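Local coordinates for hydrolase (Rhizobium meliloti, PDB 5HOE), which acts as a carbohydrate acetylesterase, a GDSL-family hydrolase that probably releases acetyl groups from ester substrates, at residues I62-L74 with R81-H95. Numbering follows the deposited sequence.
Sequences IIEEGLSARTTSL and RLNGSTYLPMALASH. With PO4 (phosphate ion), chain E.
E65 reaches from strand 62-66 to two side chains of helix 84-95, in the crossover that leaves the edge of the parallel sheet of this SGNH hydrolase fold and passes over strand 17-23 to strand 100-104. The hydroxyl of Y87 donates to E65 OE1 from above the carboxylate plane (OH to OE1, 2.9 Å), while H95 NE2 meets the anti lone pair of OE2 at 3.0 Å. I63 lays CG2 over the centre of the H95 ring, a CH-pi contact 3.7 Å from the centroid. Replacing E65 by an alanine would remove the carboxylate that takes both bonds and is likely to leave Y87 OH and H95 NE2 without these mates and the imidazole freer to turn. OE2 of E65 in a second subunit lies close to this OE2, a proximity of like charges that the two donors, with a weak bond to OE1 from H95 of that subunit, probably offset.

R70 CB lies beside L82 O, which CG approaches to 3.6 Å; CG and CD then pass along G84 CA. A bend at chi3 (-88°) turns the guanidinium toward Y87, where NH2 sits 3.4 Å above one ring face, toward the rim. NE donates to a water that bridges to R81 O, NH1 binds G23 O, and L67 CB covers one guanidinium face.

T71 N donates to L82 O (2.9 Å) and T71 O accepts from G84 N, beside the helix N-cap N83. A69 N, S25 N and N108 ND2 converge on a phosphate as SGNH oxyanion-hole donors would, and H209 NE2 also bonds it; A69 N reaches its O1 at 2.9 Å.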
ATOM      1  N   ILE A  62       0.810 -33.191  20.121  1.00 19.82           N
ATOM      2  CA  ILE A  62       1.457 -31.891  20.267  1.00 19.32           C
ATOM      3  C   ILE A  62       1.918 -31.426  18.896  1.00 18.54           C
ATOM      4  O   ILE A  62       2.587 -32.172  18.171  1.00 20.40           O
ATOM      5  CB  ILE A  62       2.630 -31.957  21.263  1.00 23.20           C
ATOM      6  CG1 ILE A  62       2.137 -31.719  22.691  1.00 26.57           C
ATOM      7  CG2 ILE A  62       3.693 -30.887  20.972  1.00 26.38           C
ATOM      8  CD1 ILE A  62       1.215 -32.748  23.197  1.00 26.31           C
ATOM      9  N   ILE A  63       1.590 -30.181  18.559  1.00 17.18           N
ATOM     10  CA  ILE A  63       1.989 -29.543  17.309  1.00 16.57           C
ATOM     11  C   ILE A  63       2.913 -28.386  17.665  1.00 16.99           C
ATOM     12  O   ILE A  63       2.555 -27.524  18.477  1.00 18.54           O
ATOM     13  CB  ILE A  63       0.755 -29.026  16.555  1.00 17.18           C
ATOM     14  CG1 ILE A  63      -0.210 -30.174  16.242  1.00 21.19           C
ATOM     15  CG2 ILE A  63       1.157 -28.307  15.273  1.00 17.82           C
ATOM     16  CD1 ILE A  63      -1.621 -29.746  16.161  1.00 23.48           C
ATOM     17  N   GLU A  64       4.116 -28.400  17.113  1.00 17.83           N
ATOM     18  CA  GLU A  64       5.107 -27.370  17.390  1.00 17.54           C
ATOM     19  C   GLU A  64       5.073 -26.300  16.306  1.00 15.57           C
ATOM     20  O   GLU A  64       5.199 -26.609  15.109  1.00 17.83           O
ATOM     21  CB  GLU A  64       6.497 -27.996  17.443  1.00 17.74           C
ATOM     22  CG  GLU A  64       6.640 -29.080  18.490  1.00 18.71           C
ATOM     23  CD  GLU A  64       8.045 -29.618  18.531  1.00 19.61           C
ATOM     24  OE1 GLU A  64       8.389 -30.483  17.704  1.00 20.46           O
ATOM     25  OE2 GLU A  64       8.816 -29.146  19.369  1.00 20.44           O
ATOM     26  N   GLU A  65       4.906 -25.043  16.732  1.00 15.07           N
ATOM     27  CA  GLU A  65       5.068 -23.865  15.865  1.00 14.03           C
ATOM     28  C   GLU A  65       5.923 -22.816  16.588  1.00 14.45           C
ATOM     29  O   GLU A  65       5.428 -21.760  17.004  1.00 14.76           O
ATOM     30  CB  GLU A  65       3.708 -23.295  15.440  1.00 14.85           C
ATOM     31  CG  GLU A  65       2.888 -24.211  14.528  1.00 16.20           C
ATOM     32  CD  GLU A  65       3.426 -24.390  13.127  1.00 18.07           C
ATOM     33  OE1 GLU A  65       4.440 -23.778  12.759  1.00 19.77           O
ATOM     34  OE2 GLU A  65       2.782 -25.161  12.368  1.00 20.13           O
ATOM     35  N   GLY A  66       7.218 -23.106  16.710  1.00 15.81           N
ATOM     36  CA  GLY A  66       8.173 -22.196  17.313  1.00 14.40           C
ATOM     37  C   GLY A  66       9.074 -21.600  16.241  1.00 14.58           C
ATOM     38  O   GLY A  66       9.607 -22.313  15.396  1.00 15.36           O
ATOM     39  N   LEU A  67       9.263 -20.293  16.314  1.00 14.48           N
ATOM     40  CA  LEU A  67      10.079 -19.578  15.342  1.00 14.30           C
ATOM     41  C   LEU A  67      10.993 -18.605  16.065  1.00 15.05           C
ATOM     42  O   LEU A  67      10.524 -17.689  16.748  1.00 14.37           O
ATOM     43  CB  LEU A  67       9.195 -18.847  14.329  1.00 14.23           C
ATOM     44  CG  LEU A  67       9.922 -17.966  13.321  1.00 13.58           C
ATOM     45  CD1 LEU A  67      10.824 -18.809  12.421  1.00 15.54           C
ATOM     46  CD2 LEU A  67       8.897 -17.189  12.488  1.00 15.27           C
ATOM     47  N   SER A  68      12.302 -18.810  15.932  1.00 14.78           N
ATOM     48  CA  SER A  68      13.252 -17.893  16.548  1.00 13.74           C
ATOM     49  C   SER A  68      12.982 -16.460  16.109  1.00 14.84           C
ATOM     50  O   SER A  68      12.658 -16.201  14.948  1.00 15.31           O
ATOM     51  CB  SER A  68      14.669 -18.300  16.155  1.00 16.93           C
ATOM     52  OG  SER A  68      14.967 -19.577  16.699  1.00 18.89           O
ATOM     53  N   ALA A  69      13.112 -15.530  17.057  1.00 13.73           N
ATOM     54  CA  ALA A  69      12.952 -14.083  16.861  1.00 14.62           C
ATOM     55  C   ALA A  69      11.505 -13.630  16.656  1.00 14.30           C
ATOM     56  O   ALA A  69      11.256 -12.418  16.439  1.00 14.29           O
ATOM     57  CB  ALA A  69      13.866 -13.520  15.766  1.00 15.35           C
ATOM     58  N   ARG A  70      10.536 -14.530  16.780  1.00 12.46           N
ATOM     59  CA  ARG A  70       9.129 -14.170  16.586  1.00 11.47           C
ATOM     60  C   ARG A  70       8.622 -13.225  17.665  1.00 11.33           C
ATOM     61  O   ARG A  70       8.902 -13.399  18.863  1.00 12.63           O
ATOM     62  CB  ARG A  70       8.253 -15.432  16.573  1.00 14.22           C
ATOM     63  CG  ARG A  70       6.751 -15.157  16.450  1.00 14.82           C
ATOM     64  CD  ARG A  70       5.978 -16.439  16.398  1.00 12.78           C
ATOM     65  NE  ARG A  70       5.837 -16.944  15.050  1.00 14.10           N
ATOM     66  CZ  ARG A  70       5.708 -18.228  14.724  1.00 12.68           C
ATOM     67  NH1 ARG A  70       5.792 -19.209  15.620  1.00 13.43           N
ATOM     68  NH2 ARG A  70       5.499 -18.540  13.467  1.00 13.25           N
ATOM     69  N   THR A  71       7.861 -12.220  17.225  1.00 11.88           N
ATOM     70  CA  THR A  71       7.186 -11.249  18.088  1.00 11.41           C
ATOM     71  C   THR A  71       5.688 -11.576  18.197  1.00 11.93           C
ATOM     72  O   THR A  71       5.130 -12.342  17.407  1.00 13.36           O
ATOM     73  CB  THR A  71       7.308  -9.850  17.495  1.00 12.23           C
ATOM     74  OG1 THR A  71       6.512  -9.758  16.294  1.00 14.34           O
ATOM     75  CG2 THR A  71       8.758  -9.482  17.212  1.00 14.80           C
ATOM     76  N   THR A  72       4.998 -10.904  19.123  1.00 13.19           N
ATOM     77  CA  THR A  72       3.541 -11.069  19.177  1.00 13.03           C
ATOM     78  C   THR A  72       2.870 -10.527  17.900  1.00 14.57           C
ATOM     79  O   THR A  72       2.111 -11.237  17.213  1.00 14.36           O
ATOM     80  CB  THR A  72       2.932 -10.386  20.420  1.00 13.92           C
ATOM     81  OG1 THR A  72       3.100  -8.966  20.359  1.00 15.22           O
ATOM     82  CG2 THR A  72       3.489 -10.936  21.724  1.00 14.78           C
ATOM     83  N   SER A  73       3.146  -9.255  17.562  1.00 15.25           N
ATOM     84  CA  SER A  73       2.372  -8.554  16.543  1.00 14.07           C
ATOM     85  C   SER A  73       3.166  -7.455  15.868  1.00 15.31           C
ATOM     86  O   SER A  73       2.574  -6.479  15.377  1.00 17.04           O
ATOM     87  CB  SER A  73       1.116  -7.941  17.151  1.00 15.26           C
ATOM     88  OG  SER A  73       1.428  -7.063  18.224  1.00 17.33           O
ATOM     89  N   LEU A  74       4.485  -7.589  15.823  1.00 15.41           N
ATOM     90  CA  LEU A  74       5.355  -6.558  15.270  1.00 15.54           C
ATOM     91  C   LEU A  74       6.056  -7.059  14.018  1.00 16.96           C
ATOM     92  O   LEU A  74       6.544  -8.191  13.980  1.00 18.25           O
ATOM     93  CB  LEU A  74       6.433  -6.172  16.282  1.00 17.07           C
ATOM     94  CG  LEU A  74       5.988  -5.429  17.530  1.00 21.65           C
ATOM     95  CD1 LEU A  74       7.060  -5.580  18.589  1.00 20.92           C
ATOM     96  CD2 LEU A  74       5.794  -3.958  17.186  1.00 25.30           C
ATOM     97  N   ARG A  81       9.522 -12.678   8.341  1.00 15.15           N
ATOM     98  CA  ARG A  81       8.903 -13.902   8.838  1.00 16.25           C
ATOM     99  C   ARG A  81       8.403 -13.807  10.280  1.00 15.92           C
ATOM    100  O   ARG A  81       7.789 -14.769  10.760  1.00 15.54           O
ATOM    101  CB  ARG A  81       9.924 -15.056   8.750  1.00 17.19           C
ATOM    102  CG  ARG A  81      10.362 -15.440   7.312  1.00 17.73           C
ATOM    103  CD  ARG A  81      11.523 -16.426   7.301  1.00 19.32           C
ATOM    104  NE  ARG A  81      12.776 -15.804   7.750  1.00 20.84           N
ATOM    105  CZ  ARG A  81      13.973 -16.385   7.703  1.00 24.82           C
ATOM    106  NH1 ARG A  81      14.117 -17.606   7.193  1.00 28.48           N
ATOM    107  NH2 ARG A  81      15.032 -15.732   8.155  1.00 27.25           N
ATOM    108  N   LEU A  82       8.649 -12.689  10.985  1.00 15.57           N
ATOM    109  CA  LEU A  82       8.698 -12.714  12.442  1.00 13.37           C
ATOM    110  C   LEU A  82       7.442 -12.203  13.158  1.00 13.43           C
ATOM    111  O   LEU A  82       7.392 -12.264  14.393  1.00 17.69           O
ATOM    112  CB  LEU A  82       9.938 -11.968  12.951  1.00 14.83           C
ATOM    113  CG  LEU A  82      11.255 -12.500  12.389  1.00 14.91           C
ATOM    114  CD1 LEU A  82      12.431 -11.705  12.965  1.00 14.35           C
ATOM    115  CD2 LEU A  82      11.423 -13.984  12.649  1.00 15.84           C
ATOM    116  N   ASN A  83       6.435 -11.706  12.451  1.00 13.85           N
ATOM    117  CA  ASN A  83       5.217 -11.234  13.109  1.00 13.69           C
ATOM    118  C   ASN A  83       4.330 -12.438  13.439  1.00 13.73           C
ATOM    119  O   ASN A  83       3.788 -13.095  12.547  1.00 15.08           O
ATOM    120  CB  ASN A  83       4.510 -10.237  12.186  1.00 15.42           C
ATOM    121  CG  ASN A  83       3.296  -9.590  12.827  1.00 13.83           C
ATOM    122  OD1 ASN A  83       2.572 -10.211  13.614  1.00 15.31           O
ATOM    123  ND2 ASN A  83       3.044  -8.346  12.466  1.00 16.65           N
ATOM    124  N   GLY A  84       4.159 -12.726  14.720  1.00 13.52           N
ATOM    125  CA  GLY A  84       3.379 -13.893  15.101  1.00 14.56           C
ATOM    126  C   GLY A  84       1.935 -13.816  14.631  1.00 14.43           C
ATOM    127  O   GLY A  84       1.359 -14.812  14.163  1.00 13.17           O
ATOM    128  N   SER A  85       1.337 -12.627  14.736  1.00 15.37           N
ATOM    129  CA  SER A  85      -0.071 -12.445  14.408  1.00 13.77           C
ATOM    130  C   SER A  85      -0.318 -12.544  12.896  1.00 13.99           C
ATOM    131  O   SER A  85      -1.461 -12.725  12.479  1.00 15.04           O
ATOM    132  CB  SER A  85      -0.568 -11.105  14.965  1.00 14.44           C
ATOM    133  OG  SER A  85      -0.071 -10.018  14.187  1.00 14.83           O
ATOM    134  N   THR A  86       0.726 -12.391  12.070  1.00 13.92           N
ATOM    135  CA  THR A  86       0.556 -12.593  10.633  1.00 14.25           C
ATOM    136  C   THR A  86       0.351 -14.066  10.280  1.00 15.82           C
ATOM    137  O   THR A  86      -0.371 -14.377   9.327  1.00 18.57           O
ATOM    138  CB  THR A  86       1.765 -12.006   9.896  1.00 17.03           C
ATOM    139  OG1 THR A  86       1.858 -10.610  10.184  1.00 19.31           O
ATOM    140  CG2 THR A  86       1.670 -12.223   8.375  1.00 19.09           C
ATOM    141  N   TYR A  87       1.005 -14.970  11.008  1.00 15.13           N
ATOM    142  CA  TYR A  87       1.030 -16.412  10.737  1.00 16.81           C
ATOM    143  C   TYR A  87      -0.004 -17.205  11.534  1.00 15.79           C
ATOM    144  O   TYR A  87      -0.443 -18.263  11.067  1.00 15.32           O
ATOM    145  CB  TYR A  87       2.438 -16.926  11.097  1.00 19.53           C
ATOM    146  CG  TYR A  87       2.837 -18.394  10.887  1.00 22.01           C
ATOM    147  CD1 TYR A  87       2.591 -19.376  11.855  1.00 23.04           C
ATOM    148  CD2 TYR A  87       3.545 -18.776   9.751  1.00 23.37           C
ATOM    149  CE1 TYR A  87       3.004 -20.700  11.665  1.00 24.18           C
ATOM    150  CE2 TYR A  87       3.961 -20.075   9.561  1.00 22.39           C
ATOM    151  CZ  TYR A  87       3.701 -21.033  10.518  1.00 24.96           C
ATOM    152  OH  TYR A  87       4.125 -22.337  10.294  1.00 26.63           O
ATOM    153  N   LEU A  88      -0.403 -16.745  12.726  1.00 14.13           N
ATOM    154  CA  LEU A  88      -1.245 -17.582  13.584  1.00 13.24           C
ATOM    155  C   LEU A  88      -2.576 -17.972  12.941  1.00 13.28           C
ATOM    156  O   LEU A  88      -2.950 -19.152  13.028  1.00 14.01           O
ATOM    157  CB  LEU A  88      -1.401 -16.940  14.969  1.00 14.06           C
ATOM    158  CG  LEU A  88      -2.173 -17.760  16.006  1.00 13.41           C
ATOM    159  CD1 LEU A  88      -1.510 -19.106  16.278  1.00 15.25           C
ATOM    160  CD2 LEU A  88      -2.297 -16.989  17.302  1.00 14.55           C
ATOM    161  N   PRO A  89      -3.336 -17.076  12.305  1.00 13.65           N
ATOM    162  CA  PRO A  89      -4.605 -17.534  11.699  1.00 14.04           C
ATOM    163  C   PRO A  89      -4.437 -18.664  10.701  1.00 12.21           C
ATOM    164  O   PRO A  89      -5.190 -19.645  10.752  1.00 15.12           O
ATOM    165  CB  PRO A  89      -5.192 -16.254  11.080  1.00 13.07           C
ATOM    166  CG  PRO A  89      -4.621 -15.155  11.953  1.00 14.04           C
ATOM    167  CD  PRO A  89      -3.200 -15.610  12.240  1.00 13.78           C
ATOM    168  N   MET A  90      -3.420 -18.585   9.841  1.00 14.71           N
ATOM    169  CA  MET A  90      -3.110 -19.680   8.916  1.00 15.53           C
ATOM    170  C   MET A  90      -2.746 -20.972   9.662  1.00 14.24           C
ATOM    171  O   MET A  90      -3.162 -22.077   9.272  1.00 16.19           O
ATOM    172  CB  MET A  90      -1.946 -19.247   7.998  1.00 17.24           C
ATOM    173  CG  MET A  90      -2.293 -18.185   6.957  1.00 23.23           C
ATOM    174  SD  MET A  90      -0.925 -17.742   5.839  1.00 29.85           S
ATOM    175  CE  MET A  90      -0.304 -16.203   6.512  1.00 29.85           C
ATOM    176  N   ALA A  91      -1.969 -20.866  10.736  1.00 14.07           N
ATOM    177  CA  ALA A  91      -1.572 -22.069  11.457  1.00 14.71           C
ATOM    178  C   ALA A  91      -2.763 -22.715  12.144  1.00 16.22           C
ATOM    179  O   ALA A  91      -2.889 -23.948  12.157  1.00 16.07           O
ATOM    180  CB  ALA A  91      -0.496 -21.728  12.485  1.00 15.71           C
ATOM    181  N   LEU A  92      -3.645 -21.903  12.726  1.00 14.78           N
ATOM    182  CA  LEU A  92      -4.830 -22.460  13.368  1.00 15.10           C
ATOM    183  C   LEU A  92      -5.655 -23.265  12.379  1.00 15.25           C
ATOM    184  O   LEU A  92      -6.057 -24.403  12.661  1.00 16.66           O
ATOM    185  CB  LEU A  92      -5.669 -21.337  13.978  1.00 15.98           C
ATOM    186  CG  LEU A  92      -5.019 -20.601  15.171  1.00 15.96           C
ATOM    187  CD1 LEU A  92      -5.730 -19.290  15.513  1.00 15.45           C
ATOM    188  CD2 LEU A  92      -4.925 -21.497  16.406  1.00 17.13           C
ATOM    189  N   ALA A  93      -5.906 -22.690  11.199  1.00 14.68           N
ATOM    190  CA  ALA A  93      -6.765 -23.339  10.215  1.00 16.36           C
ATOM    191  C   ALA A  93      -6.114 -24.600   9.681  1.00 17.40           C
ATOM    192  O   ALA A  93      -6.811 -25.558   9.328  1.00 18.46           O
ATOM    193  CB  ALA A  93      -7.102 -22.356   9.089  1.00 18.44           C
ATOM    194  N   SER A  94      -4.785 -24.621   9.642  1.00 15.63           N
ATOM    195  CA  SER A  94      -4.042 -25.785   9.188  1.00 14.55           C
ATOM    196  C   SER A  94      -4.080 -26.928  10.192  1.00 15.79           C
ATOM    197  O   SER A  94      -3.834 -28.079   9.810  1.00 16.31           O
ATOM    198  CB  SER A  94      -2.581 -25.420   8.953  1.00 14.01           C
ATOM    199  OG  SER A  94      -2.409 -24.417   7.987  1.00 15.92           O
ATOM    200  N   HIS A  95      -4.314 -26.642  11.469  1.00 14.96           N
ATOM    201  CA  HIS A  95      -4.174 -27.657  12.508  1.00 15.89           C
ATOM    202  C   HIS A  95      -5.463 -28.018  13.221  1.00 17.35           C
ATOM    203  O   HIS A  95      -5.425 -28.882  14.095  1.00 17.40           O
ATOM    204  CB  HIS A  95      -3.073 -27.252  13.494  1.00 17.41           C
ATOM    205  CG  HIS A  95      -1.731 -27.187  12.848  1.00 19.80           C
ATOM    206  ND1 HIS A  95      -1.166 -28.265  12.202  1.00 23.41           N
ATOM    207  CD2 HIS A  95      -0.869 -26.158  12.687  1.00 22.57           C
ATOM    208  CE1 HIS A  95      -0.004 -27.904  11.686  1.00 24.96           C
ATOM    209  NE2 HIS A  95       0.196 -26.629  11.967  1.00 25.70           N
TER
HETATM  210  P   PO4 E 301      14.867 -15.317  20.318  1.00 30.84           P
HETATM  211  O1  PO4 E 301      13.487 -15.760  19.923  1.00 20.59           O
HETATM  212  O2  PO4 E 301      14.860 -14.899  21.764  1.00 63.45           O
HETATM  213  O3  PO4 E 301      16.001 -16.268  20.031  1.00 23.18           O
HETATM  214  O4  PO4 E 301      15.326 -14.187  19.455  1.00 26.60           O
HETATM  215  O   HOH W   1       5.725 -15.398  12.581  1.00 14.94           O
HETATM  216  O   HOH W   2       0.552  -6.937  13.089  1.00 26.27           O